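Local structure of chitooligosaccharidolytic beta-N-acetylglucosaminidase (3OZP) at residues 66-71 / 106-111; 209-214 / 266-271; 401-406 / 425-430. The protein hydrolyses single beta-linked N-acetylglucosamine units from the non-reducing ends of chitooligosaccharides, preferring the shorter chains. All coordinates share one frame; numbering follows the deposited sequence.

Interaction 1: 66-71 / 106-111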
# COMPACT_ATOMS: atom_id res chain seq x y z
N GLU A 66 -24.25 -26.54 -9.67
CA GLU A 66 -25.62 -26.03 -9.69
C GLU A 66 -26.08 -25.72 -8.28
O GLU A 66 -25.96 -26.54 -7.37
CB GLU A 66 -26.57 -27.05 -10.33
CG GLU A 66 -26.38 -27.23 -11.83
CD GLU A 66 -27.31 -28.29 -12.44
OE1 GLU A 66 -27.10 -28.64 -13.62
OE2 GLU A 66 -28.24 -28.76 -11.74
N VAL A 67 -26.61 -24.51 -8.09
CA VAL A 67 -27.11 -24.09 -6.79
C VAL A 67 -28.64 -24.08 -6.81
O VAL A 67 -29.26 -23.53 -7.72
CB VAL A 67 -26.57 -22.70 -6.37
CG1 VAL A 67 -26.93 -22.41 -4.93
CG2 VAL A 67 -25.06 -22.63 -6.56
N LYS A 68 -29.24 -24.71 -5.79
CA LYS A 68 -30.69 -24.84 -5.70
C LYS A 68 -31.23 -24.25 -4.40
O LYS A 68 -30.87 -24.70 -3.31
CB LYS A 68 -31.10 -26.31 -5.84
CG LYS A 68 -30.80 -26.91 -7.21
CD LYS A 68 -30.69 -28.43 -7.15
CE LYS A 68 -29.95 -28.98 -8.36
NZ LYS A 68 -29.67 -30.44 -8.23
N ILE A 69 -32.09 -23.24 -4.53
CA ILE A 69 -32.80 -22.66 -3.39
C ILE A 69 -33.99 -23.56 -3.05
O ILE A 69 -34.88 -23.75 -3.88
CB ILE A 69 -33.35 -21.23 -3.71
CG1 ILE A 69 -32.34 -20.39 -4.52
CG2 ILE A 69 -33.84 -20.53 -2.44
CD1 ILE A 69 -31.10 -19.95 -3.78
N LEU A 70 -34.00 -24.10 -1.84
CA LEU A 70 -35.05 -25.04 -1.44
C LEU A 70 -36.24 -24.38 -0.76
O LEU A 70 -37.35 -24.92 -0.78
CB LEU A 70 -34.48 -26.19 -0.59
CG LEU A 70 -33.54 -27.21 -1.25
CD1 LEU A 70 -33.28 -28.38 -0.31
CD2 LEU A 70 -34.09 -27.71 -2.59
N LYS A 71 -36.02 -23.22 -0.15
CA LYS A 71 -37.09 -22.47 0.51
C LYS A 71 -37.16 -21.03 -0.01
O LYS A 71 -36.21 -20.25 0.17
CB LYS A 71 -36.94 -22.50 2.03
CG LYS A 71 -37.29 -23.85 2.65
CD LYS A 71 -37.24 -23.82 4.18
CE LYS A 71 -38.46 -23.11 4.77
NZ LYS A 71 -38.56 -23.34 6.25
N ALA A 106 -20.09 -33.53 -10.73
CA ALA A 106 -20.98 -32.37 -10.69
C ALA A 106 -21.30 -32.06 -9.24
O ALA A 106 -21.39 -32.96 -8.41
CB ALA A 106 -22.25 -32.65 -11.47
N VAL A 107 -21.45 -30.78 -8.93
CA VAL A 107 -21.73 -30.37 -7.55
C VAL A 107 -23.12 -29.76 -7.44
O VAL A 107 -23.45 -28.80 -8.14
CB VAL A 107 -20.66 -29.38 -7.00
CG1 VAL A 107 -20.88 -29.10 -5.52
CG2 VAL A 107 -19.25 -29.92 -7.23
N ASP A 108 -23.94 -30.36 -6.58
CA ASP A 108 -25.26 -29.83 -6.27
C ASP A 108 -25.17 -29.12 -4.93
O ASP A 108 -24.89 -29.73 -3.90
CB ASP A 108 -26.31 -30.95 -6.19
CG ASP A 108 -26.37 -31.79 -7.46
OD1 ASP A 108 -26.46 -31.21 -8.56
OD2 ASP A 108 -26.34 -33.03 -7.34
N VAL A 109 -25.38 -27.81 -4.96
CA VAL A 109 -25.42 -27.01 -3.74
C VAL A 109 -26.88 -26.75 -3.38
O VAL A 109 -27.64 -26.18 -4.17
CB VAL A 109 -24.64 -25.67 -3.90
CG1 VAL A 109 -24.60 -24.91 -2.57
CG2 VAL A 109 -23.23 -25.92 -4.41
N TYR A 110 -27.27 -27.21 -2.19
CA TYR A 110 -28.63 -27.02 -1.70
C TYR A 110 -28.64 -25.98 -0.60
O TYR A 110 -27.97 -26.13 0.41
CB TYR A 110 -29.23 -28.34 -1.19
CG TYR A 110 -29.24 -29.46 -2.20
CD1 TYR A 110 -30.15 -29.46 -3.26
CD2 TYR A 110 -28.35 -30.52 -2.10
CE1 TYR A 110 -30.16 -30.49 -4.20
CE2 TYR A 110 -28.35 -31.56 -3.03
CZ TYR A 110 -29.26 -31.54 -4.07
OH TYR A 110 -29.26 -32.56 -4.99
N LEU A 111 -29.41 -24.92 -0.82
CA LEU A 111 -29.54 -23.85 0.17
C LEU A 111 -30.86 -23.93 0.92
O LEU A 111 -31.94 -23.82 0.32
CB LEU A 111 -29.37 -22.47 -0.50
CG LEU A 111 -28.07 -22.21 -1.26
CD1 LEU A 111 -28.06 -20.81 -1.85
CD2 LEU A 111 -26.84 -22.42 -0.38
O HOH W 1 -33.71 -21.49 0.87
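K68 and Y110 lie side by side on one face of the sheet where strand 66-69 runs parallel to strand 106-111, the two strands of a beta-alpha-beta unit joined through helix 76-90. The evidence for parallel pairing is a 22° angle between strand directions and an alternating bond pattern: E66 N donates to V107 O, V109 N to E66 O, K68 N to V109 O at 2.7 Å and L111 N to K68 O. Along the K68 side chain, CB lies 3.8 Å from V109 O, CD rests obliquely against the Y110 ring with CE1 at 3.6 Å, and CE passes 4.1 Å from D108 OD1. With CG anti to the carbonyl carbon (chi1 -65°) and the chain extended beyond it, NZ arrives 3.3 Å from D108 OD1, a weak bond within a salt bridge. R140 also holds D108 OD1, so that carboxylate carries two cationic partners. V67, V109, I69 and L111 occupy the other face, packed under helices 76-90 and 150-161. L111 CD1 is the shared contact there, 3.7 Å from V67 CG1 and equally far from I69 CD1. Just beyond the end of strand 57-69, L70 N still donates to L111 O, which also accepts from a water that in turn accepts from K71 N at 3.1 Å.

Interaction 2: 209-214 / 266-271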
# COMPACT_ATOMS: atom_id res chain seq x y z
N THR A 209 -13.89 -3.14 -0.89
CA THR A 209 -13.72 -3.34 0.55
C THR A 209 -14.81 -4.26 1.13
O THR A 209 -14.52 -5.17 1.92
CB THR A 209 -13.74 -1.99 1.30
OG1 THR A 209 -12.67 -1.17 0.80
CG2 THR A 209 -13.57 -2.18 2.80
N ILE A 210 -16.05 -4.02 0.72
CA ILE A 210 -17.19 -4.86 1.13
C ILE A 210 -17.02 -6.31 0.64
O ILE A 210 -17.29 -7.25 1.39
CB ILE A 210 -18.54 -4.24 0.71
CG1 ILE A 210 -18.80 -2.96 1.52
CG2 ILE A 210 -19.70 -5.24 0.89
CD1 ILE A 210 -19.89 -2.04 0.98
N GLU A 211 -16.56 -6.48 -0.60
CA GLU A 211 -16.25 -7.82 -1.13
C GLU A 211 -15.27 -8.59 -0.25
O GLU A 211 -15.50 -9.76 0.07
CB GLU A 211 -15.70 -7.74 -2.56
CG GLU A 211 -16.71 -7.27 -3.59
CD GLU A 211 -16.22 -7.45 -5.01
OE1 GLU A 211 -15.20 -6.82 -5.38
OE2 GLU A 211 -16.86 -8.21 -5.76
N ALA A 212 -14.18 -7.93 0.12
CA ALA A 212 -13.15 -8.53 0.97
C ALA A 212 -13.65 -8.77 2.39
O ALA A 212 -13.25 -9.74 3.04
CB ALA A 212 -11.89 -7.68 0.97
N MET A 213 -14.53 -7.89 2.88
CA MET A 213 -15.14 -8.05 4.20
C MET A 213 -15.97 -9.33 4.26
O MET A 213 -15.83 -10.12 5.19
CB MET A 213 -16.02 -6.84 4.55
CG MET A 213 -15.24 -5.59 4.91
SD MET A 213 -16.29 -4.14 5.14
CE MET A 213 -17.25 -4.64 6.56
N ALA A 214 -16.82 -9.51 3.25
CA ALA A 214 -17.71 -10.67 3.17
C ALA A 214 -16.94 -11.98 3.05
O ALA A 214 -17.41 -13.03 3.52
CB ALA A 214 -18.67 -10.52 1.99
N LEU A 266 -25.81 -5.24 1.64
CA LEU A 266 -26.91 -6.12 2.06
C LEU A 266 -26.78 -7.51 1.43
O LEU A 266 -26.87 -8.52 2.12
CB LEU A 266 -28.28 -5.50 1.73
CG LEU A 266 -29.53 -6.36 1.99
CD1 LEU A 266 -29.68 -6.67 3.48
CD2 LEU A 266 -30.78 -5.67 1.44
N GLU A 267 -26.55 -7.54 0.12
CA GLU A 267 -26.34 -8.79 -0.61
C GLU A 267 -25.22 -9.64 -0.03
O GLU A 267 -25.21 -10.87 -0.20
CB GLU A 267 -26.04 -8.51 -2.07
CG GLU A 267 -27.23 -7.99 -2.86
CD GLU A 267 -26.83 -7.46 -4.22
OE1 GLU A 267 -25.61 -7.36 -4.50
OE2 GLU A 267 -27.73 -7.15 -5.02
N ARG A 268 -24.28 -8.99 0.66
CA ARG A 268 -23.08 -9.65 1.18
C ARG A 268 -23.05 -9.73 2.71
O ARG A 268 -22.01 -10.04 3.30
CB ARG A 268 -21.83 -8.96 0.63
CG ARG A 268 -21.52 -9.35 -0.81
CD ARG A 268 -20.76 -8.26 -1.55
NE ARG A 268 -20.70 -8.56 -2.99
CZ ARG A 268 -21.66 -8.26 -3.86
NH1 ARG A 268 -22.77 -7.63 -3.47
NH2 ARG A 268 -21.51 -8.57 -5.15
N GLY A 269 -24.19 -9.48 3.34
CA GLY A 269 -24.31 -9.58 4.80
C GLY A 269 -23.59 -8.48 5.55
O GLY A 269 -23.23 -8.65 6.71
N VAL A 270 -23.39 -7.34 4.88
CA VAL A 270 -22.69 -6.21 5.47
C VAL A 270 -23.62 -5.01 5.69
O VAL A 270 -24.17 -4.43 4.75
CB VAL A 270 -21.45 -5.78 4.64
CG1 VAL A 270 -20.81 -4.49 5.19
CG2 VAL A 270 -20.42 -6.90 4.59
N ARG A 271 -23.80 -4.68 6.97
CA ARG A 271 -24.52 -3.50 7.43
C ARG A 271 -23.68 -2.25 7.15
O ARG A 271 -22.53 -2.16 7.58
CB ARG A 271 -24.74 -3.65 8.95
CG ARG A 271 -25.16 -2.41 9.71
CD ARG A 271 -24.77 -2.54 11.19
NE ARG A 271 -25.69 -3.38 11.96
CZ ARG A 271 -25.38 -4.53 12.56
NH1 ARG A 271 -26.30 -5.19 13.24
NH2 ARG A 271 -24.15 -5.03 12.49
O HOH W 2 -19.28 -9.63 -6.17
O HOH W 3 -18.42 -9.98 -3.61
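R268 lies across I210 and A214 of helix 203-215, at the point where helix 255-267 ends and the chain turns toward the next strand of the catalytic barrel. The turn is a Schellman motif: V270 N is bonded to G265 O and G269 N to L266 O, with G269 at a positive phi of 71°. This brings R268 and V270 onto the same neighbouring helix. The backbones come nearest at A214 and R268; A214 CB stands 3.6 Å from R268 O and nearly as close to R268 CB.

The arginine leaves its backbone with CG anti to the carbonyl carbon (chi1 -77°) and runs extended to NE, a shape that carries its methylene chain past the helix. R268 CD lies 4.0 Å from I210 CG2, the two side chains meeting at about a right angle. That same I210 methyl also touches V270 CG2, so one branch bridges both partners. V270 CG1, on the other branch, receives M213 CE at 3.8 Å; the methionine chain, bent at its last torsion (chi3 64°), brings the methyl to it.

At the polar end, E211 and R268 do not bond directly, since E211 OE2 and R268 NH2 are 4.7 Å apart. Two waters in the guanidinium plane join them: one accepts from R268 NH2 at 2.7 Å, the other from NE, and both donate to E211 OE2. R268 NH1 donates to E267 OE1 at 3.0 Å, which receives it on its anti lone pair, and also to F264 O, while F264 makes a cation-pi contact with the arginine.

The contact is therefore apolar where the side chains of I210, M213 and A214 meet V270 and the R268 methylenes, and water-bridged at the E211 end. No hydrogen bond crosses it directly, and the charge of R268 is probably balanced mainly by E267, with E211 contributing through water.

Interaction 3: 401-406 / 425-430; sequences LWTSTL and VWTTGV. With OAN (O-(2-acetamido-2-deoxy D-glucopyranosylidene) amino-N-phenylcarbamate), chain B.
W426 and W402 meet offset edge-to-face, the six-membered ring of W402 directing its edge at the five-membered ring of W426 with planes at 90°, in the active-site end of the TIM barrel. Both rings present a face to the acetamido methyl CAH of the bound inhibitor; it lies 3.5 Å from W426 CE2 and 3.7 Å from W402 CD2. The tight part centres on T403. W426 CG sits between its backbone N and carbonyl carbon (chi1 67°), which swings the indole back to T403. The T403 carbonyl oxygen accepts from W426 NE1 at 3.0 Å, bent to 145° at the hydrogen, while OG1 takes a weak bond from W426 N. T403 CG2 packs 3.7 Å from V425 CA. Beyond this the contact thins: T427 offers only CG2, 3.8 Å from T403 OG1, and the partly exposed loop leads away. W426 CZ3 reaches the inhibitor at OAQ, 3.3 Å away. Were W426 replaced by alanine, the acetamido methyl would probably lose one of its two aromatic walls and T403 O its indole donor. E275 holds W402 NE1, and W426 also borders E346 and W468. The segments leave neighbouring strands 399-402 and 421-425, with helix 373-393 behind the first and helix 449-452 against T428 after the second.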
# COMPACT_ATOMS: atom_id res chain seq x y z
N LEU A 401 -21.49 6.51 20.50
CA LEU A 401 -20.58 7.61 20.77
C LEU A 401 -19.18 7.04 21.03
O LEU A 401 -19.05 5.94 21.57
CB LEU A 401 -21.05 8.39 21.99
CG LEU A 401 -21.75 9.76 21.89
CD1 LEU A 401 -22.56 10.01 20.63
CD2 LEU A 401 -22.57 10.03 23.17
N TRP A 402 -18.15 7.79 20.65
CA TRP A 402 -16.77 7.46 20.98
C TRP A 402 -16.52 7.69 22.47
O TRP A 402 -17.20 8.52 23.09
CB TRP A 402 -15.78 8.34 20.20
CG TRP A 402 -15.82 8.16 18.72
CD1 TRP A 402 -16.41 8.98 17.81
CD2 TRP A 402 -15.24 7.08 17.97
NE1 TRP A 402 -16.23 8.49 16.54
CE2 TRP A 402 -15.51 7.33 16.61
CE3 TRP A 402 -14.51 5.94 18.32
CZ2 TRP A 402 -15.10 6.47 15.60
CZ3 TRP A 402 -14.08 5.09 17.32
CH2 TRP A 402 -14.38 5.35 15.97
N THR A 403 -15.56 6.96 23.05
CA THR A 403 -15.05 7.31 24.38
C THR A 403 -14.46 8.71 24.34
O THR A 403 -13.76 9.09 23.38
CB THR A 403 -13.96 6.34 24.91
OG1 THR A 403 -12.96 6.12 23.91
CG2 THR A 403 -14.56 5.01 25.33
N SER A 404 -14.78 9.49 25.37
CA SER A 404 -14.42 10.90 25.46
C SER A 404 -14.59 11.37 26.90
O SER A 404 -14.89 10.57 27.79
CB SER A 404 -15.33 11.73 24.55
OG SER A 404 -16.67 11.74 25.05
N THR A 405 -14.41 12.67 27.12
CA THR A 405 -14.65 13.31 28.42
C THR A 405 -16.10 13.11 28.87
O THR A 405 -16.36 12.90 30.06
CB THR A 405 -14.29 14.82 28.37
OG1 THR A 405 -12.92 14.96 28.00
CG2 THR A 405 -14.51 15.49 29.72
N LEU A 406 -17.02 13.14 27.91
CA LEU A 406 -18.45 12.92 28.16
C LEU A 406 -18.74 11.52 28.68
O LEU A 406 -19.60 11.34 29.55
CB LEU A 406 -19.24 13.14 26.87
CG LEU A 406 -20.58 13.89 26.83
CD1 LEU A 406 -21.62 13.10 26.05
CD2 LEU A 406 -21.12 14.26 28.21
N VAL A 425 -15.00 2.13 22.05
CA VAL A 425 -13.80 2.34 22.83
C VAL A 425 -12.57 2.42 21.93
O VAL A 425 -12.30 1.50 21.17
CB VAL A 425 -13.62 1.19 23.86
CG1 VAL A 425 -12.34 1.37 24.66
CG2 VAL A 425 -14.83 1.10 24.78
N TRP A 426 -11.85 3.53 22.01
CA TRP A 426 -10.59 3.67 21.27
C TRP A 426 -9.41 4.00 22.18
O TRP A 426 -8.33 4.36 21.70
CB TRP A 426 -10.73 4.68 20.12
CG TRP A 426 -10.95 6.09 20.57
CD1 TRP A 426 -12.11 6.63 21.03
CD2 TRP A 426 -9.98 7.14 20.59
NE1 TRP A 426 -11.93 7.95 21.34
CE2 TRP A 426 -10.63 8.30 21.08
CE3 TRP A 426 -8.62 7.22 20.24
CZ2 TRP A 426 -9.97 9.52 21.23
CZ3 TRP A 426 -7.97 8.44 20.39
CH2 TRP A 426 -8.64 9.57 20.88
N THR A 427 -9.61 3.87 23.50
CA THR A 427 -8.52 3.93 24.47
C THR A 427 -7.66 2.68 24.29
O THR A 427 -8.00 1.83 23.48
CB THR A 427 -9.07 3.93 25.92
OG1 THR A 427 -9.71 2.68 26.19
CG2 THR A 427 -10.06 5.06 26.15
N THR A 428 -6.56 2.56 25.03
CA THR A 428 -5.81 1.30 25.06
C THR A 428 -6.71 0.20 25.64
O THR A 428 -7.69 0.50 26.32
CB THR A 428 -4.52 1.39 25.91
OG1 THR A 428 -4.86 1.60 27.29
CG2 THR A 428 -3.63 2.52 25.43
N GLY A 429 -6.37 -1.06 25.37
CA GLY A 429 -7.16 -2.19 25.85
C GLY A 429 -7.02 -2.45 27.35
O GLY A 429 -7.70 -3.32 27.90
N VAL A 430 -6.16 -1.67 28.00
CA VAL A 430 -5.86 -1.80 29.42
C VAL A 430 -6.35 -0.57 30.21
O VAL A 430 -6.27 -0.53 31.44
CB VAL A 430 -4.33 -2.04 29.63
CG1 VAL A 430 -3.92 -1.87 31.09
CG2 VAL A 430 -3.95 -3.44 29.15
CAH OAN B . -11.93 8.79 17.91
CAG OAN B . -10.67 9.20 17.17
OAN OAN B . -9.82 8.36 16.86
NAI OAN B . -10.57 10.53 16.91
CAB OAN B . -9.44 11.15 16.16
CAC OAN B . -9.68 10.87 14.66
OAJ OAN B . -10.48 11.92 14.10
CAD OAN B . -8.37 10.76 13.92
OAK OAN B . -8.62 10.54 12.53
CAE OAN B . -7.64 9.59 14.53
CAF OAN B . -6.33 9.33 13.80
OAM OAN B . -5.66 8.21 14.38
OAL OAN B . -7.34 9.89 15.92
CAA OAN B . -8.18 10.70 16.66
NAY OAN B . -7.83 11.09 17.89
OAQ OAN B . -6.54 10.58 18.39
CAP OAN B . -5.67 11.51 18.90
OAR OAN B . -6.04 12.35 19.72
NAO OAN B . -4.38 11.43 18.49
CAS OAN B . -3.42 12.26 18.92
CAT OAN B . -2.81 12.04 20.16
CAU OAN B . -1.79 12.89 20.59
CAV OAN B . -1.37 13.94 19.77
CAW OAN B . -1.96 14.15 18.53
CAX OAN B . -2.99 13.30 18.10

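How the interactions relate
Along the chain the three contacts come in series, none enclosing another. Interaction 1 belongs to the mixed sheet of the N-terminal domain; interactions 2 and 3 both lie in the family 20 catalytic domain, an eight-stranded parallel barrel. The centres of interactions 1 and 2 are about 22 Å apart, those of interactions 2 and 3 about 27 Å, and those of interactions 1 and 3 about 46 Å; no pair touches. Helix 76-90 links the first two, covering V67 and I69 in interaction 1 and meeting R268 through R85 in interaction 2. Interaction 2 joins helices packed outside the barrel, whereas interaction 3 follows its fifth and sixth strands into the active site. The ligand site thus lies apart from the domain contact made near interaction 2.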